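Side-chain contact in protein (lectin) (Hyacinthoides hispanica, PDB 1B2P), which probably binds mannose-containing glycans, as a mannose-specific bulb lectin of the monocot family that assembles from four subunits: residues Glu24-Gly28 with Thr29-Arg33. Sequence-based numbering, arbitrary orientation.
Unlike the reference sequence in segment 24-28: Phe27 (reference Tyr).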
ATOM      1  N   GLU A  24      -3.233  -7.170  -8.283  1.00 12.68           N
ATOM      2  CA  GLU A  24      -1.763  -7.292  -8.336  1.00 12.82           C
ATOM      3  C   GLU A  24      -1.249  -7.477  -6.918  1.00 17.94           C
ATOM      4  O   GLU A  24      -1.613  -6.629  -6.053  1.00 19.94           O
ATOM      5  CB  GLU A  24      -1.097  -6.091  -8.954  1.00 18.71           C
ATOM      6  CG  GLU A  24       0.413  -6.029  -8.900  1.00 24.26           C
ATOM      7  CD  GLU A  24       0.927  -4.763  -9.546  1.00 33.12           C
ATOM      8  OE1 GLU A  24       0.901  -3.717  -8.843  1.00 43.15           O
ATOM      9  OE2 GLU A  24       1.202  -4.806 -10.725  1.00 37.02           O
ATOM     10  N   ILE A  25      -0.357  -8.460  -6.737  1.00 14.39           N
ATOM     11  CA  ILE A  25       0.363  -8.456  -5.478  1.00 15.87           C
ATOM     12  C   ILE A  25       1.837  -8.826  -5.779  1.00 20.02           C
ATOM     13  O   ILE A  25       2.143  -9.271  -6.886  1.00 15.74           O
ATOM     14  CB  ILE A  25      -0.164  -9.567  -4.605  1.00 16.14           C
ATOM     15  CG1 ILE A  25      -0.046 -10.978  -5.163  1.00 15.55           C
ATOM     16  CG2 ILE A  25      -1.649  -9.286  -4.213  1.00 20.70           C
ATOM     17  CD1 ILE A  25      -0.419 -12.082  -4.184  1.00 23.00           C
ATOM     18  N   LEU A  26       2.676  -8.712  -4.728  1.00 18.57           N
ATOM     19  CA  LEU A  26       4.084  -9.069  -4.910  1.00 21.60           C
ATOM     20  C   LEU A  26       4.424 -10.307  -4.086  1.00 23.14           C
ATOM     21  O   LEU A  26       3.905 -10.453  -2.969  1.00 24.32           O
ATOM     22  CB  LEU A  26       4.882  -7.870  -4.348  1.00 22.67           C
ATOM     23  CG  LEU A  26       5.393  -6.766  -5.222  1.00 33.66           C
ATOM     24  CD1 LEU A  26       4.280  -6.277  -6.123  1.00 36.59           C
ATOM     25  CD2 LEU A  26       6.059  -5.678  -4.329  1.00 35.75           C
ATOM     26  N   PHE A  27       5.319 -11.151  -4.617  1.00 23.09           N
ATOM     27  CA  PHE A  27       5.827 -12.266  -3.767  1.00 25.43           C
ATOM     28  C   PHE A  27       7.307 -12.197  -4.000  1.00 25.97           C
ATOM     29  O   PHE A  27       7.759 -12.532  -5.114  1.00 26.43           O
ATOM     30  CB  PHE A  27       5.311 -13.624  -4.268  1.00 30.18           C
ATOM     31  CG  PHE A  27       6.076 -14.797  -3.683  1.00 35.14           C
ATOM     32  CD1 PHE A  27       5.893 -15.119  -2.356  1.00 36.64           C
ATOM     33  CD2 PHE A  27       6.926 -15.535  -4.491  1.00 38.67           C
ATOM     34  CE1 PHE A  27       6.614 -16.176  -1.809  1.00 37.94           C
ATOM     35  CE2 PHE A  27       7.647 -16.600  -3.953  1.00 41.47           C
ATOM     36  CZ  PHE A  27       7.465 -16.907  -2.614  1.00 39.68           C
ATOM     37  N   GLY A  28       8.071 -11.601  -3.031  1.00 26.40           N
ATOM     38  CA  GLY A  28       9.478 -11.440  -3.390  1.00 23.06           C
ATOM     39  C   GLY A  28       9.717 -10.490  -4.487  1.00 23.90           C
ATOM     40  O   GLY A  28       9.214  -9.380  -4.405  1.00 26.13           O
ATOM     41  N   THR A  29      10.434 -10.803  -5.602  1.00 21.98           N
ATOM     42  CA  THR A  29      10.483  -9.816  -6.678  1.00 21.90           C
ATOM     43  C   THR A  29       9.510 -10.235  -7.835  1.00 21.69           C
ATOM     44  O   THR A  29       9.635  -9.556  -8.879  1.00 25.41           O
ATOM     45  CB  THR A  29      11.869  -9.870  -7.413  1.00 25.34           C
ATOM     46  OG1 THR A  29      12.131 -11.203  -7.760  1.00 26.44           O
ATOM     47  CG2 THR A  29      12.914  -9.290  -6.451  1.00 27.94           C
ATOM     48  N   HIS A  30       8.705 -11.223  -7.549  1.00 19.75           N
ATOM     49  CA  HIS A  30       7.698 -11.501  -8.600  1.00 19.89           C
ATOM     50  C   HIS A  30       6.446 -10.625  -8.370  1.00 18.45           C
ATOM     51  O   HIS A  30       5.883 -10.663  -7.275  1.00 23.42           O
ATOM     52  CB  HIS A  30       7.220 -12.946  -8.479  1.00 22.52           C
ATOM     53  CG  HIS A  30       8.290 -13.900  -8.952  1.00 27.26           C
ATOM     54  ND1 HIS A  30       8.225 -14.690 -10.076  1.00 26.79           N
ATOM     55  CD2 HIS A  30       9.533 -14.093  -8.386  1.00 30.83           C
ATOM     56  CE1 HIS A  30       9.350 -15.374 -10.188  1.00 31.73           C
ATOM     57  NE2 HIS A  30      10.160 -15.042  -9.190  1.00 34.14           N
ATOM     58  N   VAL A  31       5.933 -10.214  -9.497  1.00 17.48           N
ATOM     59  CA  VAL A  31       4.675  -9.456  -9.506  1.00 16.78           C
ATOM     60  C   VAL A  31       3.640 -10.425 -10.055  1.00 17.27           C
ATOM     61  O   VAL A  31       3.790 -10.821 -11.239  1.00 19.26           O
ATOM     62  CB  VAL A  31       4.866  -8.179 -10.296  1.00 19.29           C
ATOM     63  CG1 VAL A  31       3.591  -7.369 -10.468  1.00 20.57           C
ATOM     64  CG2 VAL A  31       5.924  -7.273  -9.618  1.00 23.18           C
ATOM     65  N   TYR A  32       2.528 -10.579  -9.351  1.00 13.95           N
ATOM     66  CA  TYR A  32       1.470 -11.513  -9.873  1.00 14.31           C
ATOM     67  C   TYR A  32       0.373 -10.561 -10.299  1.00 14.96           C
ATOM     68  O   TYR A  32       0.058  -9.659  -9.547  1.00 15.06           O
ATOM     69  CB  TYR A  32       0.971 -12.422  -8.806  1.00 14.81           C
ATOM     70  CG  TYR A  32       1.981 -13.430  -8.312  1.00 15.09           C
ATOM     71  CD1 TYR A  32       3.049 -13.844  -9.113  1.00 16.64           C
ATOM     72  CD2 TYR A  32       1.775 -13.980  -7.070  1.00 16.72           C
ATOM     73  CE1 TYR A  32       3.929 -14.763  -8.549  1.00 16.65           C
ATOM     74  CE2 TYR A  32       2.643 -14.970  -6.537  1.00 17.00           C
ATOM     75  CZ  TYR A  32       3.709 -15.299  -7.328  1.00 18.44           C
ATOM     76  OH  TYR A  32       4.575 -16.294  -6.849  1.00 20.92           O
ATOM     77  N   ARG A  33      -0.094 -10.640 -11.565  1.00 13.07           N
ATOM     78  CA  ARG A  33      -1.138  -9.706 -11.977  1.00 16.03           C
ATOM     79  C   ARG A  33      -2.216 -10.541 -12.601  1.00 16.44           C
ATOM     80  O   ARG A  33      -2.000 -11.412 -13.447  1.00 17.13           O
ATOM     81  CB  ARG A  33      -0.642  -8.730 -13.084  1.00 17.86           C
ATOM     82  CG  ARG A  33       0.281  -7.651 -12.526  1.00 23.66           C
ATOM     83  CD  ARG A  33       0.681  -6.748 -13.778  1.00 26.83           C
ATOM     84  NE  ARG A  33       1.518  -7.616 -14.654  1.00 33.66           N
ATOM     85  CZ  ARG A  33       1.623  -7.586 -15.984  1.00 37.49           C
ATOM     86  NH1 ARG A  33       0.901  -6.665 -16.637  1.00 41.81           N
ATOM     87  NH2 ARG A  33       2.403  -8.439 -16.672  1.00 35.12           N
TER
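Tyr32 slants out from the sheet toward the turn, meeting Ile25 near its base and Phe27 at its hydroxyl. Its CB sits beside Ile25 CG1, and Tyr32 CD2 meets the same atom at 4.0 Å, with Ile25 CD1 slightly farther. Next along the ring, Tyr32 CE2 lies 3.8 Å from Phe27 CB, and Tyr32 CZ packs on that same atom. The hydroxyl OH ends 3.4 Å from Phe27 CD2, approaching that ring obliquely. With chi1 at 165°, the Phe27 ring swings away from its own amide nitrogen and lies alongside Tyr32, both side chains pointing the same way. Beneath them the backbone forms a two-residue beta hairpin with a type II' turn from Phe27 to His30; Gly28, at phi 67°, takes the first corner. The turn joins strand 22-27, the outermost strand, within the chain, of one of the three antiparallel sheets of the beta-prism II fold of bulb-type lectins, to strand 30-36. Two hydrogen-bonded pairs hold the hairpin: Tyr32 N reaches Ile25 O at 2.8 Å, almost straight at 177°, whereas His30 N, 2.9 Å from Phe27 O, stands above that carbonyl's plane. His30 ND1 is hydrogen-bonded to Asp46 OD1 in strand 42-46. On the other face, the extended Glu24 lies beside Arg33, OE2 being 3.5 Å from Arg33 CG and equally close to Val31 CG1. Leu26 CD1 touches Val31 CG2 at 4.0 Å, while Leu26 also packs against Leu26 of a second subunit.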